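Local coordinates for protein nicotinate-nucleotide diphosphorylase (Carboxylating) (Streptococcus pyogenes GA06023, PDB 5HUO) that probably catalyses the formation of nicotinate ribonucleotide, carbon dioxide and diphosphate from quinolinate and 5-phospho-alpha-D-ribose 1-diphosphate, a step of NAD biosynthesis, at residues A[69-74]-A[304-309]; A[80-85]-A[113-118]; A[222-227]-A[240-245]; A[266-271]-A[285-290]. All blocks are in the same frame, centred on the assembly; numbering follows the deposited sequence.

Contact 1: A[69-74]-A[304-309]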
loop_
_atom_site.group_PDB
_atom_site.type_symbol
_atom_site.label_atom_id
_atom_site.label_comp_id
_atom_site.label_asym_id
_atom_site.label_seq_id
_atom_site.Cartn_x
_atom_site.Cartn_y
_atom_site.Cartn_z
ATOM N N VAL A 69 -7.449 25.049 -21.996
ATOM C CA VAL A 69 -8.657 25.288 -21.216
ATOM C C VAL A 69 -8.340 26.282 -20.141
ATOM O O VAL A 69 -7.247 26.314 -19.633
ATOM C CB VAL A 69 -9.131 24.081 -20.441
ATOM C CG1 VAL A 69 -10.540 24.326 -19.909
ATOM C CG2 VAL A 69 -9.228 22.910 -21.322
ATOM N N SER A 70 -9.330 27.071 -19.782
ATOM C CA SER A 70 -9.179 28.132 -18.802
ATOM C C SER A 70 -9.889 27.826 -17.487
ATOM O O SER A 70 -11.024 27.350 -17.465
ATOM C CB SER A 70 -9.685 29.446 -19.388
ATOM O OG SER A 70 -8.842 29.842 -20.440
ATOM N N LEU A 71 -9.212 28.142 -16.412
ATOM C CA LEU A 71 -9.766 28.030 -15.094
ATOM C C LEU A 71 -10.268 29.405 -14.656
ATOM O O LEU A 71 -9.488 30.341 -14.558
ATOM C CB LEU A 71 -8.721 27.543 -14.107
ATOM C CG LEU A 71 -9.177 27.481 -12.632
ATOM C CD1 LEU A 71 -10.269 26.461 -12.385
ATOM C CD2 LEU A 71 -7.968 27.182 -11.770
ATOM N N PHE A 72 -11.559 29.498 -14.380
ATOM C CA PHE A 72 -12.197 30.735 -13.990
ATOM C C PHE A 72 -12.735 30.661 -12.566
ATOM O O PHE A 72 -13.369 29.681 -12.169
ATOM C CB PHE A 72 -13.373 31.070 -14.918
ATOM C CG PHE A 72 -12.961 31.504 -16.280
ATOM C CD1 PHE A 72 -12.461 32.796 -16.476
ATOM C CD2 PHE A 72 -13.089 30.650 -17.382
ATOM C CE1 PHE A 72 -12.024 33.189 -17.728
ATOM C CE2 PHE A 72 -12.687 31.065 -18.625
ATOM C CZ PHE A 72 -12.147 32.324 -18.795
ATOM N N ALA A 73 -12.507 31.717 -11.822
ATOM C CA ALA A 73 -13.172 31.865 -10.560
ATOM C C ALA A 73 -14.607 32.229 -10.842
ATOM O O ALA A 73 -14.873 33.055 -11.701
ATOM C CB ALA A 73 -12.507 32.953 -9.729
ATOM N N LYS A 74 -15.537 31.656 -10.098
ATOM C CA LYS A 74 -16.971 31.936 -10.295
ATOM C C LYS A 74 -17.669 32.557 -9.109
ATOM O O LYS A 74 -18.881 32.701 -9.084
ATOM C CB LYS A 74 -17.664 30.667 -10.718
ATOM C CG LYS A 74 -17.337 30.353 -12.165
ATOM C CD LYS A 74 -18.206 31.252 -13.071
ATOM C CE LYS A 74 -17.601 31.582 -14.469
ATOM N NZ LYS A 74 -18.093 30.641 -15.551
ATOM N N PHE A 304 -15.695 27.457 -8.924
ATOM C CA PHE A 304 -14.814 27.690 -10.059
ATOM C C PHE A 304 -15.394 26.902 -11.247
ATOM O O PHE A 304 -16.199 26.012 -11.048
ATOM C CB PHE A 304 -13.388 27.136 -9.863
ATOM C CG PHE A 304 -12.552 27.861 -8.855
ATOM C CD1 PHE A 304 -12.687 27.588 -7.479
ATOM C CD2 PHE A 304 -11.612 28.770 -9.244
ATOM C CE1 PHE A 304 -11.916 28.226 -6.544
ATOM C CE2 PHE A 304 -10.811 29.422 -8.308
ATOM C CZ PHE A 304 -10.962 29.156 -6.969
ATOM N N SER A 305 -14.955 27.224 -12.468
ATOM C CA SER A 305 -15.237 26.386 -13.590
ATOM C C SER A 305 -14.069 26.378 -14.559
ATOM O O SER A 305 -13.258 27.257 -14.597
ATOM C CB SER A 305 -16.494 26.828 -14.299
ATOM O OG SER A 305 -16.191 27.859 -15.238
ATOM N N MET A 306 -13.997 25.314 -15.337
ATOM C CA MET A 306 -13.018 25.165 -16.426
ATOM C C MET A 306 -13.794 25.187 -17.726
ATOM O O MET A 306 -14.653 24.336 -17.965
ATOM C CB MET A 306 -12.266 23.873 -16.336
ATOM C CG MET A 306 -11.057 23.978 -15.483
ATOM S SD MET A 306 -10.251 22.396 -15.185
ATOM C CE MET A 306 -10.049 21.703 -16.829
ATOM N N LYS A 307 -13.495 26.175 -18.543
ATOM C CA LYS A 307 -14.265 26.460 -19.739
ATOM C C LYS A 307 -13.345 27.015 -20.827
ATOM O O LYS A 307 -12.166 27.310 -20.593
ATOM C CB LYS A 307 -15.401 27.485 -19.401
ATOM C CG LYS A 307 -16.778 26.885 -19.270
ATOM C CD LYS A 307 -17.639 27.625 -18.267
ATOM C CE LYS A 307 -18.928 26.824 -17.928
ATOM N NZ LYS A 307 -19.669 27.324 -16.701
ATOM N N GLY A 308 -13.907 27.174 -22.015
ATOM C CA GLY A 308 -13.195 27.798 -23.109
ATOM C C GLY A 308 -12.149 26.893 -23.730
ATOM O O GLY A 308 -11.049 27.349 -24.069
ATOM N N LEU A 309 -12.521 25.656 -23.931
ATOM C CA LEU A 309 -11.645 24.705 -24.553
ATOM C C LEU A 309 -11.452 25.041 -26.025
ATOM O O LEU A 309 -12.414 25.223 -26.761
ATOM C CB LEU A 309 -12.205 23.310 -24.464
ATOM C CG LEU A 309 -11.402 22.205 -25.156
ATOM C CD1 LEU A 309 -10.098 21.998 -24.471
ATOM C CD2 LEU A 309 -12.122 20.894 -25.152
#
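Phe72 N donates to Ser305 O over 2.8 Å in an almost straight bond (175° at the hydrogen), and Ser305 N returns the bond to Phe72 O at 2.9 Å. Ser70 and Lys307 repeat the exchange, with Lys307 N 2.9 Å from Ser70 O. These are the hydrogen-bonded pairs of an antiparallel ladder, alternating with the non-hydrogen-bonded pairs Leu71-Met306 and Ala73-Phe304. The non-hydrogen-bonded pairs send their side chains to one face of the sheet. There the CD1 branch of Leu71 reaches two residues of the partner strand, touching Met306 CG at 4.0 Å and also Phe304 CB. The Phe304 ring lies obliquely against the backbone of Ala73, its CD2 3.7 Å from Ala73 CA. Val69 splits its branches, CG1 going to Met306 CB and CG2 to the CD1 branch of Leu309. Helices 82-92 and 122-153 pack on this apolar face, through Phe85 and Phe89 on Met306 and through Leu133 on Leu71. On the face of Ser70, Phe72, Ser305 and Lys307, the Lys74 chain bends at chi2 (-79°) and passes beside the Ser305 backbone. Its NZ makes a weak bond to Ser305 OG at 3.4 Å. The Lys74 and Lys307 chains run roughly perpendicular, and their NZ atoms come within 3.8 Å of each other. The chemistry is thus two-faced: four backbone bonds fix the register, hydrocarbon seals the side under the helices, and the two ammonium groups lie on the more solvent-accessible side, where water probably eases their mutual repulsion.

Contact 2: A[80-85]-A[113-118]; sequences AGLTVF and DLVLEI
Val115 and Leu116, although consecutive in their strand, both send side chains onto Leu82, because a classic beta bulge sets the two of them opposite Leu71 of the adjoining strand. Val115 has a nearly helical backbone here (phi -79°, psi -44°), which breaks the usual alternation of faces. The CD1 methyl of Leu82 serves both partners: it lies 3.7 Å from Val115 CG1 and 4.1 Å from Leu116 CG. Leu82 and Val115 run alongside each other, pointing opposite ways, whereas Leu116 meets Leu82 at a slant. One turn further along the helix, Phe85 has CG anti to its own nitrogen (chi1 171°), which extends the ring toward the strand. Its CZ meets Ile118 CD1 at 3.9 Å, the methyl lying at the ring edge and near the ring plane, while Leu116 CD1 approaches CE2 obliquely at 4.1 Å. No hydrogen bond crosses the contact; the grip is hydrocarbon throughout, and every touching residue is buried. Gly81 stands at the N-cap of the helix, and the carboxylate of Asp105 accepts bonds from Gly81 N and Leu82 N. The contact thus lays the first turn of helix 82-92 on strand 114-119, with Leu71 of strand 66-73 and Ala132 of helix 122-153 against Phe85, Phe89 edge-to-face with that ring, and Val95 and Phe97 of strand 95-98 beside Ile118.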
loop_
_atom_site.group_PDB
_atom_site.type_symbol
_atom_site.label_atom_id
_atom_site.label_comp_id
_atom_site.label_asym_id
_atom_site.label_seq_id
_atom_site.Cartn_x
_atom_site.Cartn_y
_atom_site.Cartn_z
ATOM N N ALA A 80 -7.018 29.179 -2.704
ATOM C CA ALA A 80 -6.152 28.182 -1.994
ATOM C C ALA A 80 -6.183 26.865 -2.712
ATOM O O ALA A 80 -7.249 26.407 -3.128
ATOM C CB ALA A 80 -6.585 28.005 -0.531
ATOM N N GLY A 81 -5.018 26.242 -2.783
ATOM C CA GLY A 81 -4.878 24.929 -3.422
ATOM C C GLY A 81 -4.525 24.940 -4.901
ATOM O O GLY A 81 -4.698 23.974 -5.594
ATOM N N LEU A 82 -3.997 26.024 -5.369
ATOM C CA LEU A 82 -3.656 26.159 -6.805
ATOM C C LEU A 82 -2.598 25.126 -7.284
ATOM O O LEU A 82 -2.749 24.557 -8.328
ATOM C CB LEU A 82 -3.122 27.551 -7.089
ATOM C CG LEU A 82 -2.916 27.853 -8.576
ATOM C CD1 LEU A 82 -4.267 27.944 -9.292
ATOM C CD2 LEU A 82 -2.171 29.159 -8.766
ATOM N N THR A 83 -1.552 24.891 -6.489
ATOM C CA THR A 83 -0.538 23.957 -6.901
ATOM C C THR A 83 -1.070 22.542 -6.714
ATOM O O THR A 83 -0.591 21.610 -7.404
ATOM C CB THR A 83 0.823 24.111 -6.204
ATOM O OG1 THR A 83 0.707 23.699 -4.885
ATOM C CG2 THR A 83 1.286 25.489 -6.194
ATOM N N VAL A 84 -2.030 22.369 -5.810
ATOM C CA VAL A 84 -2.682 21.066 -5.690
ATOM C C VAL A 84 -3.484 20.736 -6.942
ATOM O O VAL A 84 -3.392 19.690 -7.535
ATOM C CB VAL A 84 -3.653 21.024 -4.533
ATOM C CG1 VAL A 84 -4.333 19.691 -4.475
ATOM C CG2 VAL A 84 -2.938 21.231 -3.235
ATOM N N PHE A 85 -4.263 21.724 -7.343
ATOM C CA PHE A 85 -5.018 21.707 -8.632
ATOM C C PHE A 85 -4.124 21.307 -9.805
ATOM O O PHE A 85 -4.426 20.388 -10.549
ATOM C CB PHE A 85 -5.626 23.086 -8.905
ATOM C CG PHE A 85 -6.225 23.227 -10.260
ATOM C CD1 PHE A 85 -7.536 22.894 -10.482
ATOM C CD2 PHE A 85 -5.483 23.717 -11.306
ATOM C CE1 PHE A 85 -8.081 23.020 -11.754
ATOM C CE2 PHE A 85 -6.027 23.898 -12.553
ATOM C CZ PHE A 85 -7.320 23.536 -12.794
ATOM N N ASP A 113 -12.654 35.948 -12.945
ATOM C CA ASP A 113 -11.179 36.048 -13.004
ATOM C C ASP A 113 -10.565 34.821 -13.672
ATOM O O ASP A 113 -10.955 33.700 -13.398
ATOM C CB ASP A 113 -10.586 36.110 -11.634
ATOM C CG ASP A 113 -10.722 37.414 -11.005
ATOM O OD1 ASP A 113 -11.359 38.314 -11.640
ATOM O OD2 ASP A 113 -10.207 37.539 -9.851
ATOM N N LEU A 114 -9.603 35.075 -14.550
ATOM C CA LEU A 114 -8.843 34.011 -15.196
ATOM C C LEU A 114 -7.628 33.623 -14.310
ATOM O O LEU A 114 -6.574 34.257 -14.329
ATOM C CB LEU A 114 -8.389 34.427 -16.588
ATOM C CG LEU A 114 -7.394 33.476 -17.260
ATOM C CD1 LEU A 114 -8.042 32.173 -17.595
ATOM C CD2 LEU A 114 -6.848 34.111 -18.532
ATOM N N VAL A 115 -7.799 32.550 -13.570
ATOM C CA VAL A 115 -6.794 32.105 -12.620
ATOM C C VAL A 115 -5.632 31.352 -13.292
ATOM O O VAL A 115 -4.483 31.595 -13.019
ATOM C CB VAL A 115 -7.430 31.198 -11.577
ATOM C CG1 VAL A 115 -6.375 30.685 -10.597
ATOM C CG2 VAL A 115 -8.528 31.951 -10.827
ATOM N N LEU A 116 -5.971 30.467 -14.205
ATOM C CA LEU A 116 -4.989 29.676 -14.931
ATOM C C LEU A 116 -5.482 29.271 -16.326
ATOM O O LEU A 116 -6.670 29.098 -16.549
ATOM C CB LEU A 116 -4.683 28.378 -14.174
ATOM C CG LEU A 116 -3.490 28.302 -13.273
ATOM C CD1 LEU A 116 -3.175 26.832 -13.070
ATOM C CD2 LEU A 116 -2.243 28.983 -13.785
ATOM N N GLU A 117 -4.509 29.040 -17.202
ATOM C CA GLU A 117 -4.726 28.336 -18.425
ATOM C C GLU A 117 -3.993 27.051 -18.334
ATOM O O GLU A 117 -2.874 26.989 -17.887
ATOM C CB GLU A 117 -4.254 29.149 -19.597
ATOM C CG GLU A 117 -5.257 30.229 -19.997
ATOM C CD GLU A 117 -4.666 31.325 -20.894
ATOM O OE1 GLU A 117 -3.444 31.591 -20.852
ATOM O OE2 GLU A 117 -5.484 31.958 -21.614
ATOM N N ILE A 118 -4.684 26.002 -18.712
ATOM C CA ILE A 118 -4.138 24.652 -18.690
ATOM C C ILE A 118 -3.943 24.111 -20.125
ATOM O O ILE A 118 -4.897 24.046 -20.895
ATOM C CB ILE A 118 -5.050 23.672 -17.936
ATOM C CG1 ILE A 118 -5.314 24.139 -16.542
ATOM C CG2 ILE A 118 -4.395 22.281 -17.849
ATOM C CD1 ILE A 118 -6.588 24.930 -16.397
#

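Contact 3: A[222-227]-A[240-245]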
loop_
_atom_site.group_PDB
_atom_site.type_symbol
_atom_site.label_atom_id
_atom_site.label_comp_id
_atom_site.label_asym_id
_atom_site.label_seq_id
_atom_site.Cartn_x
_atom_site.Cartn_y
_atom_site.Cartn_z
ATOM N N LYS A 222 6.668 18.513 24.729
ATOM C CA LYS A 222 5.246 18.736 24.422
ATOM C C LYS A 222 4.640 19.939 25.162
ATOM O O LYS A 222 4.734 20.019 26.382
ATOM C CB LYS A 222 4.392 17.525 24.845
ATOM C CG LYS A 222 4.768 16.188 24.215
ATOM C CD LYS A 222 4.245 16.077 22.826
ATOM C CE LYS A 222 4.602 14.733 22.251
ATOM N NZ LYS A 222 5.512 14.876 21.102
ATOM N N MET A 223 4.003 20.847 24.420
ATOM C CA MET A 223 3.156 21.883 25.020
ATOM C C MET A 223 1.969 21.250 25.687
ATOM O O MET A 223 1.512 20.166 25.306
ATOM C CB MET A 223 2.614 22.847 24.002
ATOM C CG MET A 223 3.704 23.722 23.397
ATOM S SD MET A 223 4.597 24.816 24.571
ATOM C CE MET A 223 5.326 26.076 23.459
ATOM N N VAL A 224 1.515 21.875 26.763
ATOM C CA VAL A 224 0.392 21.362 27.531
ATOM C C VAL A 224 -0.637 22.429 27.603
ATOM O O VAL A 224 -0.365 23.578 28.002
ATOM C CB VAL A 224 0.785 20.939 28.954
ATOM C CG1 VAL A 224 -0.442 20.612 29.797
ATOM C CG2 VAL A 224 1.659 19.708 28.917
ATOM N N GLU A 225 -1.840 22.011 27.277
ATOM C CA GLU A 225 -3.023 22.870 27.324
ATOM C C GLU A 225 -4.094 22.219 28.197
ATOM O O GLU A 225 -4.175 21.012 28.287
ATOM C CB GLU A 225 -3.574 23.124 25.910
ATOM C CG GLU A 225 -4.779 24.038 25.865
ATOM C CD GLU A 225 -5.178 24.499 24.460
ATOM O OE1 GLU A 225 -4.472 24.229 23.492
ATOM O OE2 GLU A 225 -6.222 25.157 24.326
ATOM N N VAL A 226 -4.905 23.061 28.839
ATOM C CA VAL A 226 -6.036 22.592 29.647
ATOM C C VAL A 226 -7.295 23.328 29.291
ATOM O O VAL A 226 -7.293 24.560 29.274
ATOM C CB VAL A 226 -5.841 22.871 31.138
ATOM C CG1 VAL A 226 -7.073 22.438 31.901
ATOM C CG2 VAL A 226 -4.657 22.137 31.669
ATOM N N GLU A 227 -8.367 22.566 29.094
ATOM C CA GLU A 227 -9.728 23.127 28.937
ATOM C C GLU A 227 -10.382 23.334 30.277
ATOM O O GLU A 227 -10.474 22.423 31.065
ATOM C CB GLU A 227 -10.655 22.227 28.122
ATOM C CG GLU A 227 -10.161 21.839 26.724
ATOM C CD GLU A 227 -11.163 20.969 25.957
ATOM O OE1 GLU A 227 -12.164 20.488 26.594
ATOM O OE2 GLU A 227 -10.937 20.786 24.723
ATOM N N ALA A 240 -0.246 26.328 38.179
ATOM C CA ALA A 240 0.480 25.100 37.782
ATOM C C ALA A 240 1.517 25.311 36.634
ATOM O O ALA A 240 2.355 24.456 36.394
ATOM C CB ALA A 240 -0.497 23.995 37.408
ATOM N N GLY A 241 1.436 26.440 35.938
ATOM C CA GLY A 241 2.429 26.831 34.920
ATOM C C GLY A 241 2.210 26.248 33.536
ATOM O O GLY A 241 3.168 26.083 32.786
ATOM N N VAL A 242 0.958 25.920 33.188
ATOM C CA VAL A 242 0.621 25.371 31.841
ATOM C C VAL A 242 0.903 26.382 30.768
ATOM O O VAL A 242 1.065 27.578 31.055
ATOM C CB VAL A 242 -0.822 24.918 31.638
ATOM C CG1 VAL A 242 -1.061 23.704 32.477
ATOM C CG2 VAL A 242 -1.796 26.047 31.908
ATOM N N ASP A 243 0.984 25.874 29.540
ATOM C CA ASP A 243 1.361 26.698 28.399
ATOM C C ASP A 243 0.185 27.469 27.862
ATOM O O ASP A 243 0.307 28.638 27.479
ATOM C CB ASP A 243 1.975 25.819 27.354
ATOM C CG ASP A 243 3.238 25.157 27.850
ATOM O OD1 ASP A 243 4.171 25.895 28.276
ATOM O OD2 ASP A 243 3.343 23.915 27.774
ATOM N N ILE A 244 -0.954 26.804 27.852
ATOM C CA ILE A 244 -2.171 27.359 27.269
ATOM C C ILE A 244 -3.392 26.958 28.055
ATOM O O ILE A 244 -3.554 25.806 28.412
ATOM C CB ILE A 244 -2.408 26.862 25.844
ATOM C CG1 ILE A 244 -1.162 27.109 25.003
ATOM C CG2 ILE A 244 -3.648 27.565 25.254
ATOM C CD1 ILE A 244 -1.242 26.585 23.580
ATOM N N ILE A 245 -4.230 27.942 28.336
ATOM C CA ILE A 245 -5.509 27.709 29.023
ATOM C C ILE A 245 -6.641 27.980 28.064
ATOM O O ILE A 245 -6.653 29.034 27.417
ATOM C CB ILE A 245 -5.670 28.599 30.256
ATOM C CG1 ILE A 245 -4.578 28.266 31.267
ATOM C CG2 ILE A 245 -7.051 28.405 30.876
ATOM C CD1 ILE A 245 -4.581 29.144 32.500
#
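Val242, the first residue of 240-245 to touch the other segment, follows Gly241, whose Schellman motif closes helix 231-240. The CG1 branch of Val242 touches Val226 CG2 at 4.0 Å and Val224 CG1 at 4.1 Å, meeting both valines at about a right angle. Asp243 comes next and grips the backbone of Val224 at both its N-H and its C=O. Its OD2 uses the anti lone pair to accept from Val224 N (2.9 Å, 159° at the hydrogen), and its own backbone N donates to Val224 O at 3.1 Å. With CG anti to the carbonyl carbon (chi1 -62°), the carboxylate is carried back along the neighbouring strand to that N-H. The sulfur of Met223 sits 3.6 Å from the same OD2. Ile244 N also donates to Val224 O, at 3.3 Å, making two donors on one carbonyl, and Ile244 O then accepts from Val226 N at 3.1 Å. The Ile244 side chain lies against the extended chain of Glu225, CG2 being 3.5 Å from Glu225 CD. Ile245 completes the parallel pairing opposite Val226, on the same face of the sheet. In effect, Asp243 uses its side chain and backbone to extend the pairing of strands 224-228 and 244-248, the two strands of a beta-alpha-beta unit. Arg215 forms a salt bridge with the same OD2 and would probably stabilise its negative charge.

Contact 4: A[266-271]-A[285-290]; sequences SRIECS and LAIDYV. With SO4 (sulfate ion), chain H; SO4 (sulfate ion), chain G.
Arg267 starts its course over Asp288, with CB 3.6 Å from Asp288 OD2. A bend at chi2 (-74°) takes the chain across the aspartate: CG passes O4 of the chain H sulfate, and CD rests 3.4 Å from Asp288 CG. NE then donates to that sulfate O4 at 2.6 Å. At the tip, NH1 forms a salt bridge with Asp288 OD1 at 2.9 Å, and NH2 bonds O3 of the chain G sulfate at 3.0 Å. All three anions meet the guanidinium at its edge, near its plane. The carboxylate plane, however, is turned 85° from the guanidinium, and NH1 reaches OD1 from above the carboxylate, 50° out of its plane. Asp288 OD2 accepts from Ile268 N at 2.7 Å through its anti lone pair, which helps fix the carboxylate for the arginine. Ile268 O in turn accepts from both Asp288 N and Tyr289 N, and Cys270 N bonds Tyr289 O. Glu269 lays its CB over one face of the Tyr289 ring, 3.7 Å from the centroid, a CH-pi contact; its OE1 bonds Ser291 OG. On the opposite side of the sheet, Ile287 touches Ile268 with CG2 and Cys270 SG with CD1. Phe220 of the third subunit packs on Arg267 and Asp288. The sulfates probably come from the crystallisation liquor. Parallel neighbours of this kind, strands 267-271 and 289-291, belong to the open alpha/beta barrel characteristic of the C-terminal domain in quinolinate phosphoribosyltransferases.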
loop_
_atom_site.group_PDB
_atom_site.type_symbol
_atom_site.label_atom_id
_atom_site.label_comp_id
_atom_site.label_asym_id
_atom_site.label_seq_id
_atom_site.Cartn_x
_atom_site.Cartn_y
_atom_site.Cartn_z
ATOM N N SER A 266 -0.078 32.154 31.510
ATOM C CA SER A 266 -0.304 31.260 30.376
ATOM C C SER A 266 -0.898 31.994 29.193
ATOM O O SER A 266 -1.434 33.087 29.324
ATOM C CB SER A 266 -1.264 30.138 30.764
ATOM O OG SER A 266 -0.841 29.594 31.977
ATOM N N ARG A 267 -0.839 31.333 28.043
ATOM C CA ARG A 267 -1.544 31.792 26.834
ATOM C C ARG A 267 -3.012 31.447 26.952
ATOM O O ARG A 267 -3.372 30.486 27.618
ATOM C CB ARG A 267 -1.037 31.116 25.588
ATOM C CG ARG A 267 0.387 31.395 25.251
ATOM C CD ARG A 267 0.472 32.795 24.708
ATOM N NE ARG A 267 1.833 33.119 24.380
ATOM C CZ ARG A 267 2.295 34.333 24.115
ATOM N NH1 ARG A 267 1.510 35.376 24.119
ATOM N NH2 ARG A 267 3.583 34.500 23.812
ATOM N N ILE A 268 -3.851 32.286 26.370
ATOM C CA ILE A 268 -5.289 32.140 26.567
ATOM C C ILE A 268 -5.960 31.947 25.246
ATOM O O ILE A 268 -5.793 32.758 24.324
ATOM C CB ILE A 268 -5.938 33.313 27.315
ATOM C CG1 ILE A 268 -5.209 33.599 28.640
ATOM C CG2 ILE A 268 -7.417 33.027 27.590
ATOM C CD1 ILE A 268 -5.575 34.961 29.265
ATOM N N GLU A 269 -6.712 30.857 25.181
ATOM C CA GLU A 269 -7.534 30.504 24.016
ATOM C C GLU A 269 -9.002 30.541 24.427
ATOM O O GLU A 269 -9.330 30.050 25.504
ATOM C CB GLU A 269 -7.180 29.108 23.484
ATOM C CG GLU A 269 -8.241 28.435 22.575
ATOM C CD GLU A 269 -7.807 27.050 22.004
ATOM O OE1 GLU A 269 -8.460 26.507 21.070
ATOM O OE2 GLU A 269 -6.780 26.492 22.486
ATOM N N CYS A 270 -9.855 31.139 23.603
ATOM C CA CYS A 270 -11.272 30.988 23.776
ATOM C C CYS A 270 -11.779 30.042 22.720
ATOM O O CYS A 270 -11.401 30.106 21.570
ATOM C CB CYS A 270 -12.013 32.304 23.695
ATOM S SG CYS A 270 -11.832 33.315 25.191
ATOM N N SER A 271 -12.707 29.180 23.107
ATOM C CA SER A 271 -13.288 28.199 22.169
ATOM C C SER A 271 -14.710 27.817 22.529
ATOM O O SER A 271 -15.192 28.119 23.618
ATOM C CB SER A 271 -12.449 26.970 22.157
ATOM O OG SER A 271 -12.989 26.011 21.271
ATOM N N LEU A 285 -10.294 41.944 23.483
ATOM C CA LEU A 285 -9.839 41.241 24.708
ATOM C C LEU A 285 -8.358 40.891 24.645
ATOM O O LEU A 285 -7.775 40.786 23.593
ATOM C CB LEU A 285 -10.621 39.968 25.007
ATOM C CG LEU A 285 -12.131 40.138 24.910
ATOM C CD1 LEU A 285 -12.885 38.862 25.246
ATOM C CD2 LEU A 285 -12.598 41.296 25.798
ATOM N N ALA A 286 -7.770 40.732 25.811
ATOM C CA ALA A 286 -6.361 40.392 25.926
ATOM C C ALA A 286 -6.273 38.870 26.063
ATOM O O ALA A 286 -5.808 38.321 27.056
ATOM C CB ALA A 286 -5.709 41.092 27.114
ATOM N N ILE A 287 -6.746 38.200 25.033
ATOM C CA ILE A 287 -6.544 36.768 24.880
ATOM C C ILE A 287 -5.650 36.628 23.704
ATOM O O ILE A 287 -5.561 37.527 22.873
ATOM C CB ILE A 287 -7.850 35.994 24.659
ATOM C CG1 ILE A 287 -8.529 36.407 23.354
ATOM C CG2 ILE A 287 -8.790 36.245 25.812
ATOM C CD1 ILE A 287 -9.720 35.542 23.014
ATOM N N ASP A 288 -5.020 35.477 23.614
ATOM C CA ASP A 288 -4.069 35.218 22.522
ATOM C C ASP A 288 -4.723 34.720 21.230
ATOM O O ASP A 288 -4.334 35.136 20.142
ATOM C CB ASP A 288 -2.998 34.268 22.981
ATOM C CG ASP A 288 -2.225 34.826 24.178
ATOM O OD1 ASP A 288 -1.366 35.713 23.954
ATOM O OD2 ASP A 288 -2.471 34.355 25.312
ATOM N N TYR A 289 -5.691 33.822 21.359
ATOM C CA TYR A 289 -6.429 33.347 20.173
ATOM C C TYR A 289 -7.812 32.734 20.452
ATOM O O TYR A 289 -8.195 32.530 21.594
ATOM C CB TYR A 289 -5.601 32.359 19.406
ATOM C CG TYR A 289 -5.312 31.038 20.099
ATOM C CD1 TYR A 289 -4.302 30.930 21.038
ATOM C CD2 TYR A 289 -5.953 29.888 19.718
ATOM C CE1 TYR A 289 -3.964 29.702 21.580
ATOM C CE2 TYR A 289 -5.631 28.656 20.262
ATOM C CZ TYR A 289 -4.633 28.564 21.207
ATOM O OH TYR A 289 -4.329 27.332 21.774
ATOM N N VAL A 290 -8.560 32.530 19.376
ATOM C CA VAL A 290 -9.775 31.750 19.397
ATOM C C VAL A 290 -9.691 30.625 18.391
ATOM O O VAL A 290 -8.916 30.682 17.418
ATOM C CB VAL A 290 -10.997 32.572 19.020
ATOM C CG1 VAL A 290 -11.150 33.712 19.993
ATOM C CG2 VAL A 290 -10.937 33.080 17.586
HETATM S S SO4 H . 4.906 31.333 23.965
HETATM O O1 SO4 H . 4.380 31.617 22.604
HETATM O O2 SO4 H . 6.077 32.196 24.340
HETATM O O3 SO4 H . 5.196 29.875 24.046
HETATM O O4 SO4 H . 3.848 31.630 24.942
HETATM S S SO4 G . 4.985 37.791 22.674
HETATM O O1 SO4 G . 4.551 39.085 22.107
HETATM O O2 SO4 G . 6.383 37.879 23.167
HETATM O O3 SO4 G . 4.058 37.446 23.782
HETATM O O4 SO4 G . 4.928 36.760 21.614
#

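In the fold
From the N terminus, strand 66-73 opens contact 1, which closes only when the C-terminal strand 304-311 returns to it, so contacts 2, 3 and 4 all nest inside that long loop. Contact 2 closes first and seats helix 82-92 on the same antiparallel sheet; it touches contact 1 through strands 66-73 and 114-119. Contacts 3 and 4 follow in series, with no crossing, in the parallel sheet, where 244-248 and 267-271 are neighbours and Ile245 N probably bonds Arg267 O. Their centres lie about 12 Å apart, whereas those of contacts 1 and 3 are about 47 Å apart, on opposite sides of the chain's centre. Contact 1 thus brings the chain's end back to the N-terminal domain.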